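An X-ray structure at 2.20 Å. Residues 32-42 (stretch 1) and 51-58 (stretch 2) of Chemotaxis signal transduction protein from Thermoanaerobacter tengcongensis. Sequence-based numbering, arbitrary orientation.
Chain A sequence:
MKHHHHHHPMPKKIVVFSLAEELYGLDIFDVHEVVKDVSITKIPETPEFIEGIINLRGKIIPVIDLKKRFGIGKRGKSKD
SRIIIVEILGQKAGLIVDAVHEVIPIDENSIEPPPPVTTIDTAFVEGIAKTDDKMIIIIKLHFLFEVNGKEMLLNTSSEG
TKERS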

# COMPACT_ATOMS: atom_id res chain seq x y z
N HIS A 32 -4.01 8.17 3.85
CA HIS A 32 -4.93 9.32 3.91
C HIS A 32 -6.32 8.91 4.41
O HIS A 32 -6.97 9.62 5.17
CB HIS A 32 -5.02 10.02 2.55
CG HIS A 32 -3.77 10.78 2.17
ND1 HIS A 32 -2.52 10.19 2.11
CD2 HIS A 32 -3.59 12.08 1.81
CE1 HIS A 32 -1.62 11.10 1.75
NE2 HIS A 32 -2.25 12.25 1.57
N GLU A 33 -6.77 7.76 3.96
CA GLU A 33 -8.01 7.19 4.41
C GLU A 33 -8.10 5.74 3.96
O GLU A 33 -7.26 5.25 3.20
CB GLU A 33 -9.24 8.05 4.00
CG GLU A 33 -9.65 8.06 2.58
CD GLU A 33 -10.70 9.13 2.25
OE1 GLU A 33 -10.29 10.22 1.81
OE2 GLU A 33 -11.91 8.90 2.43
N VAL A 34 -9.11 5.06 4.47
CA VAL A 34 -9.36 3.69 4.15
C VAL A 34 -10.85 3.58 3.83
O VAL A 34 -11.70 3.86 4.69
CB VAL A 34 -9.06 2.76 5.35
CG1 VAL A 34 -9.26 1.32 4.94
CG2 VAL A 34 -7.62 2.97 5.88
N VAL A 35 -11.15 3.18 2.60
CA VAL A 35 -12.55 3.00 2.17
C VAL A 35 -12.83 1.52 1.94
O VAL A 35 -11.92 0.74 1.77
CB VAL A 35 -12.89 3.86 0.89
CG1 VAL A 35 -12.62 5.37 1.14
CG2 VAL A 35 -12.13 3.42 -0.29
N LYS A 36 -14.09 1.12 1.92
CA LYS A 36 -14.42 -0.27 1.53
C LYS A 36 -14.09 -0.68 0.05
O LYS A 36 -14.19 0.14 -0.88
CB LYS A 36 -15.85 -0.60 1.88
CG LYS A 36 -16.03 -0.59 3.39
CD LYS A 36 -17.47 -0.90 3.75
CE LYS A 36 -17.70 -0.86 5.23
NZ LYS A 36 -19.14 -0.49 5.42
N ASP A 37 -13.70 -1.96 -0.12
CA ASP A 37 -13.37 -2.55 -1.42
C ASP A 37 -14.66 -2.86 -2.18
O ASP A 37 -15.01 -4.03 -2.36
CB ASP A 37 -12.52 -3.83 -1.24
CG ASP A 37 -12.16 -4.52 -2.57
OD1 ASP A 37 -12.57 -4.04 -3.64
OD2 ASP A 37 -11.46 -5.56 -2.56
N VAL A 38 -15.35 -1.81 -2.62
CA VAL A 38 -16.59 -1.95 -3.38
C VAL A 38 -16.75 -0.86 -4.46
O VAL A 38 -16.19 0.26 -4.36
CB VAL A 38 -17.87 -2.02 -2.45
CG1 VAL A 38 -19.14 -1.94 -3.27
CG2 VAL A 38 -17.88 -3.31 -1.66
N SER A 39 -17.52 -1.22 -5.50
CA SER A 39 -17.80 -0.34 -6.64
C SER A 39 -16.53 0.20 -7.30
O SER A 39 -16.36 1.41 -7.51
CB SER A 39 -18.78 0.77 -6.25
OG SER A 39 -20.13 0.32 -6.46
N ILE A 40 -15.63 -0.72 -7.61
CA ILE A 40 -14.52 -0.42 -8.50
C ILE A 40 -15.07 -0.61 -9.92
O ILE A 40 -15.66 -1.64 -10.23
CB ILE A 40 -13.25 -1.29 -8.23
CG1 ILE A 40 -12.80 -1.11 -6.77
CG2 ILE A 40 -12.11 -0.90 -9.16
CD1 ILE A 40 -11.71 -2.02 -6.37
N THR A 41 -14.94 0.43 -10.73
CA THR A 41 -15.38 0.35 -12.10
C THR A 41 -14.17 0.05 -12.95
O THR A 41 -13.21 0.82 -12.98
CB THR A 41 -16.08 1.66 -12.57
OG1 THR A 41 -17.11 2.01 -11.63
CG2 THR A 41 -16.71 1.46 -13.96
N LYS A 42 -14.23 -1.09 -13.62
CA LYS A 42 -13.14 -1.52 -14.47
C LYS A 42 -13.05 -0.60 -15.68
O LYS A 42 -14.06 -0.23 -16.27
CB LYS A 42 -13.32 -2.97 -14.90
CG LYS A 42 -13.36 -3.96 -13.72
CD LYS A 42 -13.57 -5.40 -14.21
CE LYS A 42 -13.42 -6.41 -13.08
NZ LYS A 42 -13.45 -7.80 -13.63
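Stretch 2 51-58: EGIINLRG

Stretch 2 (E51–G58) continues a strand that begins earlier in the chain and ends at L56; E51 kinks it (phi/psi -62/-34), and G52 to L56 follow, of which I53 to L56 have ordinary extended angles. The chain then turns at R57 and G58, whose positive phi values (51° and 92°) take it out of the strand. The first half of stretch 2 lies alongside the end of stretch 1 and runs antiparallel to it there; the axes of strands E33–K36 and E51–L56 cross at 107° and come no closer than 10.5 Å. The two stretches bury 518 Å² in all.

The backbones are joined at T41 and I53 by a single antiparallel bridge, CA atoms 5.2 Å apart. Both its hydrogen bonds are short: T41 N to I53 O, 2.8 Å and nearly straight at 173°, and I53 N to T41 O, 2.8 Å. G52 lets the chains close in further, its CA lying 3.2 Å from T41 O, 3.7 Å from I40 CG2 and 4.1 Å from K42 CA. A CB here would point toward stretch 1 and lie 2.2 Å from T41 O, a clash; phi/psi of 150/-149 would also jam it against the preceding carbonyl, which by itself calls for glycine. The space it leaves is bordered by the I40 methyl CG2, which also rests 3.8 Å from E51 CG. Beyond it, K42 lays its extended chain beside E51, with K42 CG 3.5 Å from E51 O and K42 CE 3.6 Å from E51 OE2; the charged K42 NZ stays 4.4 Å from E51 OE2, too far for a salt bridge.

I54 fills the hollow between the two arms of stretch 1. Its CG2 packs 3.9 Å from I40 CG1 and 3.5 Å from S39 O, while its CD1 turns off at roughly a right angle to reach V35 CG2 at 4.2 Å. V35, pointing toward stretch 2, divides its methyls: the second, CG1, meets L56 CD1 at 4.1 Å. Where the backbones spread past the bridge, one water fills the gap, donating to S39 O (3.0 Å) and accepting from N55 N (2.9 Å).

L56 points toward stretch 1, and its CD2 lies 3.8 Å from E33 OE2, so the apolar patch ends against a carboxylate. R57 starts out sideways but bends its end back to E33 in a salt bridge: R57 NH2 lies 2.6 Å from E33 OE1 and 3.0 Å from E33 OE2, and R57 NH1 adds a weak hydrogen bond to E33 OE2 at 3.3 Å. OE1 sits at the guanidinium edge, near its plane, where the N-H groups can reach it.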

# COMPACT_ATOMS: atom_id res chain seq x y z
N GLU A 51 -7.09 -2.32 -11.28
CA GLU A 51 -8.42 -2.92 -11.15
C GLU A 51 -9.48 -2.02 -11.74
O GLU A 51 -10.49 -2.50 -12.25
CB GLU A 51 -8.74 -3.20 -9.67
CG GLU A 51 -9.99 -4.09 -9.50
CD GLU A 51 -9.81 -5.47 -10.13
OE1 GLU A 51 -8.65 -5.96 -10.18
OE2 GLU A 51 -10.83 -6.08 -10.55
N GLY A 52 -9.26 -0.70 -11.64
CA GLY A 52 -10.23 0.25 -12.13
C GLY A 52 -10.23 1.54 -11.37
O GLY A 52 -9.21 1.98 -10.85
N ILE A 53 -11.39 2.16 -11.31
CA ILE A 53 -11.49 3.41 -10.63
C ILE A 53 -12.64 3.44 -9.65
O ILE A 53 -13.61 2.70 -9.79
CB ILE A 53 -11.54 4.62 -11.64
CG1 ILE A 53 -10.19 4.79 -12.34
CG2 ILE A 53 -11.78 5.91 -10.91
CD1 ILE A 53 -10.25 5.72 -13.53
N ILE A 54 -12.50 4.29 -8.64
CA ILE A 54 -13.60 4.62 -7.74
C ILE A 54 -13.91 6.13 -7.82
O ILE A 54 -13.05 6.96 -8.14
CB ILE A 54 -13.32 4.19 -6.26
CG1 ILE A 54 -12.01 4.81 -5.73
CG2 ILE A 54 -13.34 2.65 -6.14
CD1 ILE A 54 -11.91 4.79 -4.21
N ASN A 55 -15.16 6.45 -7.56
CA ASN A 55 -15.60 7.82 -7.48
C ASN A 55 -15.71 8.16 -6.01
O ASN A 55 -16.66 7.72 -5.34
CB ASN A 55 -16.95 7.99 -8.17
CG ASN A 55 -17.55 9.36 -7.92
OD1 ASN A 55 -16.88 10.23 -7.41
ND2 ASN A 55 -18.80 9.54 -8.28
N LEU A 56 -14.73 8.88 -5.50
CA LEU A 56 -14.73 9.18 -4.07
C LEU A 56 -14.99 10.66 -3.87
O LEU A 56 -14.15 11.47 -4.19
CB LEU A 56 -13.40 8.76 -3.41
CG LEU A 56 -13.31 9.02 -1.91
CD1 LEU A 56 -14.39 8.25 -1.16
CD2 LEU A 56 -11.93 8.68 -1.37
N ARG A 57 -16.20 10.99 -3.40
CA ARG A 57 -16.64 12.39 -3.21
C ARG A 57 -16.44 13.27 -4.46
O ARG A 57 -16.05 14.43 -4.34
CB ARG A 57 -15.93 13.03 -2.00
CG ARG A 57 -16.29 12.38 -0.67
CD ARG A 57 -15.69 13.16 0.54
NE ARG A 57 -14.28 12.87 0.66
CZ ARG A 57 -13.75 11.83 1.30
NH1 ARG A 57 -14.51 10.95 1.94
NH2 ARG A 57 -12.44 11.66 1.30
N GLY A 58 -16.70 12.71 -5.64
CA GLY A 58 -16.61 13.48 -6.90
C GLY A 58 -15.26 13.42 -7.57
O GLY A 58 -15.07 14.02 -8.63
O HOH W 1 -17.08 4.34 -7.41